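Local atomic coordinates of long form salivary protein D7L1 (Aedes aegypti, PDB entry 3DZT), a protein that binds and sequesters host biogenic amines and cysteinyl leukotrienes, among other mediators, so modulating the blood feeding of female mosquitoes. Residues 9-14 with 272-277; 3-8 with 144-149; 25-30 with 279-284. All coordinates share one frame; numbering follows the deposited sequence.

Contacts 1 and 2 share helix 6-20, and contact 3 uses helix 27-34, which follows it in the chain. The partner segments all come from later in the sequence: 144-149 between helices 132-142 and 153-161, then 272-277 and 279-284 in the loop after helix 257-271. The centres of contacts 1 and 2 lie about 12 Å apart. Those of contacts 1 and 3 are about 14 Å apart, and those of contacts 2 and 3 are about 25 Å apart. Contact 1 touches both others, so they form a row. This row ties helix 6-20, which borders the lipid pocket, and helix 27-34 to segments from later in the chain.

Contact 1. Residues 9-14 with 272-277; sequences MLFIFT and QIYAFN. With EAH ((5S,7E,9E,11Z,14Z)-5-hydroxyicosa-7,9,11,14-tetraenoic acid), chain C.
Helix 6-20 of the N-terminal PBP/GOBP domain meets the loop after helix 257-271 here, at a type I beta turn from Ile273 to Phe276. Tyr274, in this turn, carries the contact. Its CD2 lies 3.8 Å from Leu10 CG, and its CE2 is 4.0 Å from Phe11 CB. The tyrosine also brings its ring edge to the backbone of the helix, where its CD2 lies 3.8 Å from Phe11 N. With chi1 at -80°, the ring is anti to its own carbonyl carbon and extends along the helix toward Glu7, whose OE2 is hydrogen-bonded to Tyr274 OH. Arg147 adds a cation-pi contact to the same ring.

Thr14 sits at the other end of the tyrosine. Its OG1 lies 3.5 Å from Tyr274 CB, while its CG2 comes within 4.1 Å of Ala275 N. The chi1 of 57° turns OG1 back along the helix, where it donates to Leu10 O at 2.8 Å. That oxygen also accepts from Thr14 N, and the two donors approach from opposite faces of the carbonyl plane.

Phe13 points to the bound hydroxy fatty acid instead. EAH C8 lies over one ring face, 3.5 Å from Phe13 CG and offset toward the rim.

No hydrogen bond joins the two segments. The helix packs against the loop by apolar and van der Waals contact, and the polar bond that helps fix the tyrosine runs from its hydroxyl to Glu7, about one turn before Leu10 on helix 6-20.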
loop_
_atom_site.group_PDB
_atom_site.type_symbol
_atom_site.label_atom_id
_atom_site.label_comp_id
_atom_site.label_asym_id
_atom_site.label_seq_id
_atom_site.Cartn_x
_atom_site.Cartn_y
_atom_site.Cartn_z
ATOM N N MET A 9 -4.315 1.816 -5.475
ATOM C CA MET A 9 -4.629 3.233 -5.269
ATOM C C MET A 9 -5.094 3.542 -3.853
ATOM O O MET A 9 -4.713 4.570 -3.290
ATOM C CB MET A 9 -5.626 3.770 -6.320
ATOM C CG MET A 9 -5.036 3.748 -7.731
ATOM S SD MET A 9 -3.461 4.648 -7.916
ATOM C CE MET A 9 -3.793 6.223 -7.187
ATOM N N LEU A 10 -5.889 2.646 -3.260
ATOM C CA LEU A 10 -6.394 2.879 -1.917
ATOM C C LEU A 10 -5.228 2.901 -0.948
ATOM O O LEU A 10 -5.187 3.737 -0.043
ATOM C CB LEU A 10 -7.408 1.802 -1.515
ATOM C CG LEU A 10 -8.081 2.014 -0.152
ATOM C CD1 LEU A 10 -8.932 3.290 -0.166
ATOM C CD2 LEU A 10 -8.925 0.766 0.169
ATOM N N PHE A 11 -4.255 2.003 -1.163
ATOM C CA PHE A 11 -3.051 2.009 -0.349
ATOM C C PHE A 11 -2.329 3.359 -0.432
ATOM O O PHE A 11 -1.954 3.936 0.577
ATOM C CB PHE A 11 -2.092 0.898 -0.784
ATOM C CG PHE A 11 -0.831 0.879 0.019
ATOM C CD1 PHE A 11 -0.783 0.174 1.208
ATOM C CD2 PHE A 11 0.279 1.603 -0.378
ATOM C CE1 PHE A 11 0.399 0.186 1.999
ATOM C CE2 PHE A 11 1.459 1.608 0.390
ATOM C CZ PHE A 11 1.497 0.894 1.573
ATOM N N ILE A 12 -2.136 3.843 -1.649
ATOM C CA ILE A 12 -1.457 5.113 -1.880
ATOM C C ILE A 12 -2.206 6.244 -1.207
ATOM O O ILE A 12 -1.607 7.032 -0.469
ATOM C CB ILE A 12 -1.332 5.402 -3.401
ATOM C CG1 ILE A 12 -0.238 4.491 -3.979
ATOM C CG2 ILE A 12 -0.977 6.896 -3.643
ATOM C CD1 ILE A 12 -0.116 4.520 -5.545
ATOM N N PHE A 13 -3.502 6.353 -1.476
ATOM C CA PHE A 13 -4.276 7.480 -0.916
ATOM C C PHE A 13 -4.217 7.490 0.611
ATOM O O PHE A 13 -3.956 8.532 1.231
ATOM C CB PHE A 13 -5.741 7.383 -1.351
ATOM C CG PHE A 13 -5.964 7.548 -2.844
ATOM C CD1 PHE A 13 -5.230 8.458 -3.602
ATOM C CD2 PHE A 13 -6.962 6.795 -3.472
ATOM C CE1 PHE A 13 -5.460 8.573 -4.993
ATOM C CE2 PHE A 13 -7.213 6.913 -4.850
ATOM C CZ PHE A 13 -6.459 7.808 -5.601
ATOM N N THR A 14 -4.478 6.331 1.222
ATOM C CA THR A 14 -4.537 6.230 2.693
ATOM C C THR A 14 -3.176 6.421 3.360
ATOM O O THR A 14 -3.101 7.057 4.392
ATOM C CB THR A 14 -5.238 4.937 3.175
ATOM O OG1 THR A 14 -4.566 3.791 2.639
ATOM C CG2 THR A 14 -6.676 4.935 2.692
ATOM N N GLN A 272 -6.592 -4.467 7.952
ATOM C CA GLN A 272 -8.045 -4.656 7.878
ATOM C C GLN A 272 -8.814 -3.401 7.506
ATOM O O GLN A 272 -9.952 -3.494 7.024
ATOM C CB GLN A 272 -8.595 -5.205 9.193
ATOM C CG GLN A 272 -7.985 -6.561 9.573
ATOM C CD GLN A 272 -8.395 -7.051 10.950
ATOM O OE1 GLN A 272 -9.254 -6.452 11.627
ATOM N NE2 GLN A 272 -7.793 -8.159 11.374
ATOM N N ILE A 273 -8.237 -2.231 7.768
ATOM C CA ILE A 273 -8.930 -0.957 7.458
ATOM C C ILE A 273 -7.836 -0.001 7.026
ATOM O O ILE A 273 -7.029 0.418 7.862
ATOM C CB ILE A 273 -9.611 -0.344 8.699
ATOM C CG1 ILE A 273 -10.441 -1.388 9.452
ATOM C CG2 ILE A 273 -10.446 0.908 8.273
ATOM C CD1 ILE A 273 -10.961 -0.928 10.827
ATOM N N TYR A 274 -7.752 0.288 5.727
ATOM C CA TYR A 274 -6.637 1.124 5.258
ATOM C C TYR A 274 -6.666 2.509 5.887
ATOM O O TYR A 274 -5.600 3.082 6.137
ATOM C CB TYR A 274 -6.592 1.213 3.731
ATOM C CG TYR A 274 -5.958 -0.016 3.089
ATOM C CD1 TYR A 274 -5.822 -1.241 3.808
ATOM C CD2 TYR A 274 -5.520 0.026 1.772
ATOM C CE1 TYR A 274 -5.230 -2.371 3.195
ATOM C CE2 TYR A 274 -4.934 -1.091 1.166
ATOM C CZ TYR A 274 -4.817 -2.276 1.873
ATOM O OH TYR A 274 -4.255 -3.346 1.226
ATOM N N ALA A 275 -7.877 3.016 6.165
ATOM C CA ALA A 275 -8.065 4.289 6.887
ATOM C C ALA A 275 -7.955 4.191 8.426
ATOM O O ALA A 275 -8.420 5.092 9.136
ATOM C CB ALA A 275 -9.426 4.895 6.500
ATOM N N PHE A 276 -7.338 3.113 8.925
ATOM C CA PHE A 276 -7.197 2.808 10.370
ATOM C C PHE A 276 -6.931 4.033 11.243
ATOM O O PHE A 276 -7.608 4.241 12.265
ATOM C CB PHE A 276 -6.060 1.806 10.546
ATOM C CG PHE A 276 -5.931 1.241 11.948
ATOM C CD1 PHE A 276 -6.693 0.135 12.341
ATOM C CD2 PHE A 276 -5.000 1.781 12.852
ATOM C CE1 PHE A 276 -6.575 -0.388 13.651
ATOM C CE2 PHE A 276 -4.868 1.259 14.148
ATOM C CZ PHE A 276 -5.657 0.168 14.536
ATOM N N ASN A 277 -5.930 4.811 10.826
ATOM C CA ASN A 277 -5.435 5.976 11.566
ATOM C C ASN A 277 -5.954 7.338 11.101
ATOM O O ASN A 277 -5.553 8.369 11.644
ATOM C CB ASN A 277 -3.903 5.976 11.504
ATOM C CG ASN A 277 -3.290 5.030 12.484
ATOM O OD1 ASN A 277 -3.722 4.949 13.627
ATOM N ND2 ASN A 277 -2.261 4.299 12.048
HETATM O O1 EAH C . -13.197 2.330 -3.402
HETATM C C1 EAH C . -13.293 3.490 -3.138
HETATM O O2 EAH C . -13.903 3.829 -2.154
HETATM C C2 EAH C . -12.726 4.560 -4.021
HETATM C C3 EAH C . -12.632 5.779 -3.159
HETATM C C4 EAH C . -11.208 6.232 -2.906
HETATM C C5 EAH C . -11.172 7.740 -2.692
HETATM O O3 EAH C . -11.392 8.430 -3.796
HETATM C C6 EAH C . -9.935 8.158 -1.921
HETATM C C7 EAH C . -9.718 9.646 -1.849
HETATM C C8 EAH C . -8.381 10.059 -2.333
HETATM C C9 EAH C . -8.296 11.468 -2.588
HETATM C C10 EAH C . -7.285 11.824 -3.351
HETATM C C11 EAH C . -7.371 13.247 -3.515
HETATM C C12 EAH C . -6.649 13.934 -4.352
HETATM C C13 EAH C . -5.587 13.280 -5.143
HETATM C C14 EAH C . -4.261 13.881 -4.804
HETATM C C15 EAH C . -3.375 14.433 -5.588
HETATM C C16 EAH C . -3.500 14.586 -7.061
HETATM C C17 EAH C . -2.991 13.383 -7.796
HETATM C C18 EAH C . -4.195 12.558 -8.097
HETATM C C19 EAH C . -4.167 11.701 -9.328
HETATM C C20 EAH C . -3.327 10.486 -9.204
#

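Contact 2. Residues 3-8 with 144-149. With EAH ((5S,7E,9E,11Z,14Z)-5-hydroxyicosa-7,9,11,14-tetraenoic acid), chain C.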
loop_
_atom_site.group_PDB
_atom_site.type_symbol
_atom_site.label_atom_id
_atom_site.label_comp_id
_atom_site.label_asym_id
_atom_site.label_seq_id
_atom_site.Cartn_x
_atom_site.Cartn_y
_atom_site.Cartn_z
ATOM N N PRO A 3 0.457 0.107 -14.209
ATOM C CA PRO A 3 -0.825 0.662 -13.749
ATOM C C PRO A 3 -1.181 0.157 -12.344
ATOM O O PRO A 3 -0.540 -0.781 -11.834
ATOM C CB PRO A 3 -1.816 0.114 -14.764
ATOM C CG PRO A 3 -1.245 -1.247 -15.106
ATOM C CD PRO A 3 0.246 -1.032 -15.130
ATOM N N PHE A 4 -2.188 0.779 -11.732
ATOM C CA PHE A 4 -2.561 0.511 -10.351
ATOM C C PHE A 4 -3.984 0.038 -10.301
ATOM O O PHE A 4 -4.871 0.641 -10.920
ATOM C CB PHE A 4 -2.421 1.797 -9.502
ATOM C CG PHE A 4 -1.034 2.376 -9.508
ATOM C CD1 PHE A 4 -0.005 1.777 -8.765
ATOM C CD2 PHE A 4 -0.732 3.507 -10.284
ATOM C CE1 PHE A 4 1.287 2.312 -8.762
ATOM C CE2 PHE A 4 0.550 4.035 -10.290
ATOM C CZ PHE A 4 1.561 3.445 -9.541
ATOM N N ASP A 5 -4.214 -1.053 -9.566
ATOM C CA ASP A 5 -5.566 -1.546 -9.341
ATOM C C ASP A 5 -6.226 -0.769 -8.173
ATOM O O ASP A 5 -5.569 0.111 -7.588
ATOM C CB ASP A 5 -5.567 -3.091 -9.173
ATOM C CG ASP A 5 -5.022 -3.566 -7.829
ATOM O OD1 ASP A 5 -5.005 -2.777 -6.872
ATOM O OD2 ASP A 5 -4.577 -4.751 -7.746
ATOM N N PRO A 6 -7.518 -1.018 -7.878
ATOM C CA PRO A 6 -8.183 -0.206 -6.854
ATOM C C PRO A 6 -7.542 -0.276 -5.453
ATOM O O PRO A 6 -7.527 0.728 -4.732
ATOM C CB PRO A 6 -9.612 -0.775 -6.829
ATOM C CG PRO A 6 -9.812 -1.314 -8.240
ATOM C CD PRO A 6 -8.472 -1.947 -8.528
ATOM N N GLU A 7 -7.022 -1.449 -5.095
ATOM C CA GLU A 7 -6.388 -1.641 -3.797
ATOM C C GLU A 7 -5.064 -0.865 -3.779
ATOM O O GLU A 7 -4.686 -0.304 -2.747
ATOM C CB GLU A 7 -6.145 -3.139 -3.544
ATOM C CG GLU A 7 -5.442 -3.468 -2.191
ATOM C CD GLU A 7 -3.939 -3.289 -2.230
ATOM O OE1 GLU A 7 -3.325 -3.365 -3.324
ATOM O OE2 GLU A 7 -3.346 -3.079 -1.150
ATOM N N GLU A 8 -4.341 -0.884 -4.901
ATOM C CA GLU A 8 -3.051 -0.197 -4.980
ATOM C C GLU A 8 -3.266 1.285 -4.826
ATOM O O GLU A 8 -2.478 1.945 -4.123
ATOM C CB GLU A 8 -2.303 -0.525 -6.254
ATOM C CG GLU A 8 -1.814 -1.989 -6.245
ATOM C CD GLU A 8 -1.229 -2.369 -7.560
ATOM O OE1 GLU A 8 -1.918 -2.214 -8.589
ATOM O OE2 GLU A 8 -0.071 -2.842 -7.566
ATOM N N LYS A 144 -12.782 -12.476 -5.110
ATOM C CA LYS A 144 -11.699 -13.073 -4.288
ATOM C C LYS A 144 -10.274 -12.868 -4.841
ATOM O O LYS A 144 -9.303 -13.180 -4.163
ATOM C CB LYS A 144 -11.958 -14.577 -4.092
ATOM C CG LYS A 144 -11.506 -15.373 -5.303
ATOM C CD LYS A 144 -12.213 -16.711 -5.494
ATOM C CE LYS A 144 -12.008 -17.203 -6.930
ATOM N NZ LYS A 144 -10.578 -17.198 -7.394
ATOM N N ASP A 145 -10.146 -12.336 -6.061
ATOM C CA ASP A 145 -8.832 -12.161 -6.691
ATOM C C ASP A 145 -8.122 -10.850 -6.308
ATOM O O ASP A 145 -6.958 -10.644 -6.631
ATOM C CB ASP A 145 -8.948 -12.313 -8.222
ATOM C CG ASP A 145 -9.466 -13.664 -8.621
ATOM O OD1 ASP A 145 -8.997 -14.679 -8.061
ATOM O OD2 ASP A 145 -10.344 -13.704 -9.499
ATOM N N ILE A 146 -8.810 -9.992 -5.568
ATOM C CA ILE A 146 -8.178 -8.783 -5.025
ATOM C C ILE A 146 -8.569 -8.611 -3.558
ATOM O O ILE A 146 -9.660 -9.040 -3.127
ATOM C CB ILE A 146 -8.606 -7.526 -5.845
ATOM C CG1 ILE A 146 -7.660 -6.343 -5.575
ATOM C CG2 ILE A 146 -10.089 -7.190 -5.583
ATOM C CD1 ILE A 146 -7.908 -5.123 -6.477
ATOM N N ARG A 147 -7.679 -7.997 -2.775
ATOM C CA ARG A 147 -8.035 -7.658 -1.405
ATOM C C ARG A 147 -9.176 -6.635 -1.446
ATOM O O ARG A 147 -9.076 -5.588 -2.120
ATOM C CB ARG A 147 -6.815 -7.125 -0.670
ATOM C CG ARG A 147 -7.084 -6.696 0.793
ATOM C CD ARG A 147 -7.382 -5.199 0.866
ATOM N NE ARG A 147 -7.668 -4.802 2.254
ATOM C CZ ARG A 147 -8.200 -3.627 2.591
ATOM N NH1 ARG A 147 -8.458 -2.704 1.661
ATOM N NH2 ARG A 147 -8.458 -3.365 3.866
ATOM N N GLN A 148 -10.257 -6.947 -0.738
ATOM C CA GLN A 148 -11.471 -6.115 -0.778
ATOM C C GLN A 148 -11.382 -5.069 0.329
ATOM O O GLN A 148 -10.622 -5.221 1.285
ATOM C CB GLN A 148 -12.714 -6.988 -0.557
ATOM C CG GLN A 148 -12.981 -7.960 -1.689
ATOM C CD GLN A 148 -13.544 -7.280 -2.929
ATOM O OE1 GLN A 148 -14.307 -6.306 -2.840
ATOM N NE2 GLN A 148 -13.193 -7.814 -4.104
ATOM N N LYS A 149 -12.180 -4.016 0.225
ATOM C CA LYS A 149 -12.186 -3.006 1.298
ATOM C C LYS A 149 -12.602 -3.658 2.616
ATOM O O LYS A 149 -13.480 -4.545 2.618
ATOM C CB LYS A 149 -13.131 -1.850 0.943
ATOM C CG LYS A 149 -12.503 -0.911 -0.115
ATOM C CD LYS A 149 -13.273 0.399 -0.327
ATOM C CE LYS A 149 -14.649 0.090 -0.895
ATOM N NZ LYS A 149 -15.513 1.304 -1.094
HETATM O O1 EAH C . -13.197 2.330 -3.402
HETATM C C1 EAH C . -13.293 3.490 -3.138
HETATM O O2 EAH C . -13.903 3.829 -2.154
HETATM C C2 EAH C . -12.726 4.560 -4.021
HETATM C C3 EAH C . -12.632 5.779 -3.159
HETATM C C4 EAH C . -11.208 6.232 -2.906
HETATM C C5 EAH C . -11.172 7.740 -2.692
HETATM O O3 EAH C . -11.392 8.430 -3.796
HETATM C C6 EAH C . -9.935 8.158 -1.921
HETATM C C7 EAH C . -9.718 9.646 -1.849
HETATM C C8 EAH C . -8.381 10.059 -2.333
HETATM C C9 EAH C . -8.296 11.468 -2.588
HETATM C C10 EAH C . -7.285 11.824 -3.351
HETATM C C11 EAH C . -7.371 13.247 -3.515
HETATM C C12 EAH C . -6.649 13.934 -4.352
HETATM C C13 EAH C . -5.587 13.280 -5.143
HETATM C C14 EAH C . -4.261 13.881 -4.804
HETATM C C15 EAH C . -3.375 14.433 -5.588
HETATM C C16 EAH C . -3.500 14.586 -7.061
HETATM C C17 EAH C . -2.991 13.383 -7.796
HETATM C C18 EAH C . -4.195 12.558 -8.097
HETATM C C19 EAH C . -4.167 11.701 -9.328
HETATM C C20 EAH C . -3.327 10.486 -9.204
#
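Ile146 meets Asp5, Pro6 and Glu7 through the end of its side chain. Its CD1 lies 3.5 Å from Asp5 CG and 3.8 Å from Pro6 CD. Glu7 CB is also within 4.0 Å of that methyl. CG1 is anti to the backbone N (chi1 -163°), and the extended branch carries CD1 to the first turn of helix 6-20. The isoleucine and Asp5 side chains approach from opposite directions. The proline ring and Ile146 cross at about a right angle. Beside this group, Glu7 CG packs against Arg147 CD at 4.0 Å. Both chains bend at chi2, and their charged ends have other partners: Glu7 OE2 meets Tyr274 OH and Arg198, whereas Arg147 NE donates to Gln151 O.

A capping box holds the helix start in place. Asp5 is the N-cap and accepts from Glu8 N through OD1 at 2.8 Å, nearly along the C-O axis. In return, Asp5 N donates to Glu8 OE1, also at 2.8 Å. This bond is close to straight (171°) and uses the anti lone pair of the carboxylate. The box fixes the Asp5 carboxylate, against which Ile146 CD1 packs. Tyr139 of helix 132-142 touches both Pro6 and Ile146.

At the end of the segment, Lys149 reaches the bound fatty acid. Its NZ donates to EAH O2 at 3.2 Å and more weakly to EAH O1. Trp37 NE1 and Gly130 O are also hydrogen-bonded to this ligand, and all three residues bind leukotriene E4. The lysine charge probably helps neutralise the ligand carboxylate, while Ile146, three residues earlier in the same loop, meets the helix by van der Waals contact alone, with no hydrogen bond across the segments.

Contact 3. Residues 25-30 with 279-284; sequences ANRLPM and PKNQAY. Unlike the reference sequence in segment 279-284: Asn281 (reference Lys).
Arg27 and Leu28 of helix 27-34, in the N-terminal PBP/GOBP domain, meet the loop that follows helix 257-271. The tighter side is built round Arg27, which is buried. Its chain is extended from CG to NE and reaches toward the loop. Arg27 CD lies 3.5 Å from Pro279 O, which is near the plane of the guanidinium at its edge. Lys280 CA comes within 3.7 Å of Arg27 NE. The group is held by three backbone oxygens outside the two segments: NE donates to Leu278 O, NH2 to Asn277 O and NH1 to Glu22 O. These bonds fix its rotation.

The outer side is looser, and its residues are exposed. Leu28 CD2 touches Pro279 CB at 4.1 Å, with the carbonyl of Pro279 also close to that methyl. Asn281, which differs from the reference lysine, turns its amide over one face of the guanidinium. Its ND2 is 3.3 Å from Arg27 NH1, but both are donors and make no bond. The amide and guanidinium planes are 63° apart, so they do not stack flat.

A water joins the two side chains instead. It lies in the guanidinium plane at the edge, accepts from Arg27 NH2 at 3.0 Å, and lies 2.7 Å from Asn281 OD1, within hydrogen-bonding distance.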
loop_
_atom_site.group_PDB
_atom_site.type_symbol
_atom_site.label_atom_id
_atom_site.label_comp_id
_atom_site.label_asym_id
_atom_site.label_seq_id
_atom_site.Cartn_x
_atom_site.Cartn_y
_atom_site.Cartn_z
ATOM N N ALA A 25 -7.112 20.211 15.552
ATOM C CA ALA A 25 -8.430 20.716 15.148
ATOM C C ALA A 25 -8.742 20.581 13.656
ATOM O O ALA A 25 -9.886 20.284 13.284
ATOM C CB ALA A 25 -8.604 22.158 15.591
ATOM N N ASN A 26 -7.729 20.792 12.813
ATOM C CA ASN A 26 -7.933 20.763 11.350
ATOM C C ASN A 26 -7.989 19.359 10.740
ATOM O O ASN A 26 -8.322 19.221 9.561
ATOM C CB ASN A 26 -6.855 21.578 10.633
ATOM C CG ASN A 26 -6.821 23.026 11.072
ATOM O OD1 ASN A 26 -7.861 23.631 11.343
ATOM N ND2 ASN A 26 -5.620 23.596 11.148
ATOM N N ARG A 27 -7.675 18.334 11.533
ATOM C CA ARG A 27 -7.563 16.965 11.009
ATOM C C ARG A 27 -8.828 16.453 10.305
ATOM O O ARG A 27 -8.775 16.067 9.128
ATOM C CB ARG A 27 -7.111 15.964 12.079
ATOM C CG ARG A 27 -6.832 14.597 11.493
ATOM C CD ARG A 27 -6.407 13.591 12.550
ATOM N NE ARG A 27 -5.972 12.328 11.971
ATOM C CZ ARG A 27 -4.709 12.029 11.663
ATOM N NH1 ARG A 27 -3.720 12.911 11.857
ATOM N NH2 ARG A 27 -4.424 10.839 11.160
ATOM N N LEU A 28 -9.956 16.442 11.019
ATOM C CA LEU A 28 -11.192 15.919 10.416
ATOM C C LEU A 28 -11.710 16.787 9.245
ATOM O O LEU A 28 -12.065 16.240 8.196
ATOM C CB LEU A 28 -12.269 15.628 11.476
ATOM C CG LEU A 28 -11.983 14.430 12.400
ATOM C CD1 LEU A 28 -13.047 14.316 13.496
ATOM C CD2 LEU A 28 -11.967 13.149 11.613
ATOM N N PRO A 29 -11.755 18.124 9.408
ATOM C CA PRO A 29 -12.034 19.017 8.266
ATOM C C PRO A 29 -11.171 18.780 7.011
ATOM O O PRO A 29 -11.712 18.758 5.897
ATOM C CB PRO A 29 -11.771 20.406 8.849
ATOM C CG PRO A 29 -12.180 20.253 10.291
ATOM C CD PRO A 29 -11.674 18.888 10.676
ATOM N N MET A 30 -9.856 18.605 7.190
ATOM C CA MET A 30 -8.943 18.295 6.088
ATOM C C MET A 30 -9.302 16.985 5.430
ATOM O O MET A 30 -9.452 16.891 4.194
ATOM C CB MET A 30 -7.513 18.156 6.610
ATOM C CG MET A 30 -6.735 19.391 6.545
ATOM S SD MET A 30 -5.106 19.123 7.284
ATOM C CE MET A 30 -4.581 20.826 7.119
ATOM N N PRO A 279 -9.162 9.108 10.967
ATOM C CA PRO A 279 -9.945 10.020 11.808
ATOM C C PRO A 279 -9.135 10.564 13.003
ATOM O O PRO A 279 -9.297 11.736 13.391
ATOM C CB PRO A 279 -11.124 9.154 12.275
ATOM C CG PRO A 279 -11.221 8.045 11.277
ATOM C CD PRO A 279 -9.788 7.766 10.880
ATOM N N LYS A 280 -8.285 9.711 13.568
ATOM C CA LYS A 280 -7.287 10.095 14.565
ATOM C C LYS A 280 -6.288 8.971 14.718
ATOM O O LYS A 280 -6.643 7.790 14.593
ATOM C CB LYS A 280 -7.910 10.432 15.925
ATOM C CG LYS A 280 -8.901 9.412 16.478
ATOM C CD LYS A 280 -9.158 9.680 17.961
ATOM C CE LYS A 280 -10.223 8.745 18.531
ATOM N NZ LYS A 280 -10.624 9.141 19.940
ATOM N N ASN A 281 -5.032 9.322 14.974
ATOM C CA ASN A 281 -4.045 8.281 15.200
ATOM C C ASN A 281 -4.420 7.424 16.394
ATOM O O ASN A 281 -4.862 7.933 17.424
ATOM C CB ASN A 281 -2.662 8.873 15.360
ATOM C CG ASN A 281 -2.094 9.295 14.052
ATOM O OD1 ASN A 281 -1.541 8.468 13.297
ATOM N ND2 ASN A 281 -2.249 10.582 13.733
ATOM N N GLN A 282 -4.287 6.111 16.224
ATOM C CA GLN A 282 -4.631 5.164 17.273
ATOM C C GLN A 282 -3.362 4.767 17.987
ATOM O O GLN A 282 -2.339 4.518 17.345
ATOM C CB GLN A 282 -5.335 3.920 16.699
ATOM C CG GLN A 282 -6.604 4.242 15.915
ATOM C CD GLN A 282 -7.593 3.092 15.896
ATOM O OE1 GLN A 282 -7.913 2.501 16.945
ATOM N NE2 GLN A 282 -8.102 2.769 14.704
ATOM N N ALA A 283 -3.423 4.718 19.314
ATOM C CA ALA A 283 -2.271 4.280 20.090
ATOM C C ALA A 283 -2.231 2.748 20.108
ATOM O O ALA A 283 -3.273 2.090 20.189
ATOM C CB ALA A 283 -2.329 4.859 21.502
ATOM N N TYR A 284 -1.033 2.189 19.989
ATOM C CA TYR A 284 -0.856 0.743 20.017
ATOM C C TYR A 284 -0.842 0.210 21.438
ATOM O O TYR A 284 -0.123 0.729 22.287
ATOM C CB TYR A 284 0.455 0.367 19.328
ATOM C CG TYR A 284 0.845 -1.084 19.506
ATOM C CD1 TYR A 284 0.109 -2.106 18.901
ATOM C CD2 TYR A 284 1.964 -1.431 20.273
ATOM C CE1 TYR A 284 0.479 -3.449 19.053
ATOM C CE2 TYR A 284 2.337 -2.758 20.429
ATOM C CZ TYR A 284 1.598 -3.761 19.811
ATOM O OH TYR A 284 1.968 -5.076 19.976
HETATM O O HOH W 1 -1.614 9.742 10.950
#